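Local structure of CDP-4-keto-6-deoxy-D-glucose-3-dehydrase (Yersinia pseudotuberculosis, 3BB8) at residues A93-A96 and L97-P100. The protein binds pyridoxal 5'-phosphate and probably dehydrates CDP-4-keto-6-deoxy-D-glucose at C3 in the making of lipopolysaccharide sugars. The protein carries 1 engineered substitution. Residues are numbered along the deposited sequence; the frame is centred on the assembly and turned at random.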
loop_
_atom_site.group_PDB
_atom_site.type_symbol
_atom_site.label_atom_id
_atom_site.label_comp_id
_atom_site.label_asym_id
_atom_site.label_seq_id
_atom_site.Cartn_x
_atom_site.Cartn_y
_atom_site.Cartn_z
ATOM N N ALA A 93 -4.667 1.763 -11.346
ATOM C CA ALA A 93 -4.884 2.052 -12.764
ATOM C C ALA A 93 -6.051 1.246 -13.334
ATOM O O ALA A 93 -6.951 1.804 -13.959
ATOM C CB ALA A 93 -3.607 1.759 -13.554
ATOM N N LEU A 94 -6.043 -0.064 -13.101
ATOM C CA LEU A 94 -7.098 -0.947 -13.601
ATOM C C LEU A 94 -8.417 -0.763 -12.852
ATOM O O LEU A 94 -9.485 -0.781 -13.458
ATOM C CB LEU A 94 -6.644 -2.408 -13.493
ATOM C CG LEU A 94 -7.369 -3.562 -14.196
ATOM C CD1 LEU A 94 -8.724 -3.847 -13.543
ATOM C CD2 LEU A 94 -7.519 -3.230 -15.667
ATOM N N THR A 95 -8.340 -0.581 -11.539
ATOM C CA THR A 95 -9.531 -0.417 -10.716
ATOM C C THR A 95 -10.298 0.844 -11.069
ATOM O O THR A 95 -11.519 0.825 -11.162
ATOM C CB THR A 95 -9.169 -0.369 -9.219
ATOM O OG1 THR A 95 -8.521 -1.593 -8.858
ATOM C CG2 THR A 95 -10.438 -0.175 -8.361
ATOM N N ALA A 96 -9.568 1.932 -11.269
ATOM C CA ALA A 96 -10.148 3.212 -11.619
ATOM C C ALA A 96 -11.037 3.127 -12.859
ATOM O O ALA A 96 -12.060 3.811 -12.953
ATOM C CB ALA A 96 -9.052 4.198 -11.853
ATOM N N LEU A 97 -10.651 2.289 -13.812
ATOM C CA LEU A 97 -11.429 2.145 -15.031
ATOM C C LEU A 97 -12.723 1.391 -14.773
ATOM O O LEU A 97 -13.484 1.139 -15.708
ATOM C CB LEU A 97 -10.618 1.413 -16.099
ATOM C CG LEU A 97 -9.339 2.092 -16.589
ATOM C CD1 LEU A 97 -8.667 1.236 -17.661
ATOM C CD2 LEU A 97 -9.681 3.455 -17.143
ATOM N N THR A 98 -12.971 1.016 -13.517
ATOM C CA THR A 98 -14.202 0.296 -13.178
ATOM C C THR A 98 -15.230 1.273 -12.611
ATOM O O THR A 98 -16.371 0.900 -12.319
ATOM C CB THR A 98 -13.981 -0.797 -12.105
ATOM O OG1 THR A 98 -13.726 -0.167 -10.843
ATOM C CG2 THR A 98 -12.803 -1.701 -12.474
ATOM N N SER A 99 -14.808 2.522 -12.449
ATOM C CA SER A 99 -15.663 3.572 -11.913
ATOM C C SER A 99 -16.920 3.821 -12.734
ATOM O O SER A 99 -16.847 4.026 -13.943
ATOM C CB SER A 99 -14.890 4.883 -11.825
ATOM O OG SER A 99 -15.779 5.949 -11.554
ATOM N N PRO A 100 -18.093 3.822 -12.079
ATOM C CA PRO A 100 -19.348 4.062 -12.796
ATOM C C PRO A 100 -19.395 5.452 -13.437
ATOM O O PRO A 100 -20.294 5.752 -14.215
ATOM C CB PRO A 100 -20.414 3.860 -11.718
ATOM C CG PRO A 100 -19.684 4.207 -10.441
ATOM C CD PRO A 100 -18.342 3.560 -10.648
#
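The flat groups where T95 and T98 meet are peptide units: T98 N stands above the T95 carbonyl plane, 50° out of it, and gives T95 O a hydrogen bond of 2.8 Å. The next carbonyl repeats this, with S99 N above the carbonyl plane of A96 and 3.1 Å from A96 O; that bond closes a type I beta turn from A96 to S99. Just before T98, L97 N reaches L94 O only weakly, at 3.3 Å. These three successive i to i+3 bonds are spaced as in a 3-10 turn. T98 folds its hydroxyl back between its own N and carbonyl carbon (chi1 71°), bringing OG1 to T95 O as a second donor; the modelled 2.4 Å separating OG1 from T95 O is too short to trust. T98 CG2 lies 3.1 Å from T95 O and 3.6 Å from L94 O. T95 OG1 turns to L91 O and N130 OD1 instead, and S99 OG to K101 N. In this aspartate aminotransferase fold, helix 86-96 begins at G86 and S87, which bind pyridoxal 5'-phosphate; the turn lies toward its far, C-terminal end. There A93, L94 and L97 lie against strand 187-191, with A93 also on strand 211-215, whereas T95, A96 and S99 pack on helix 235-245.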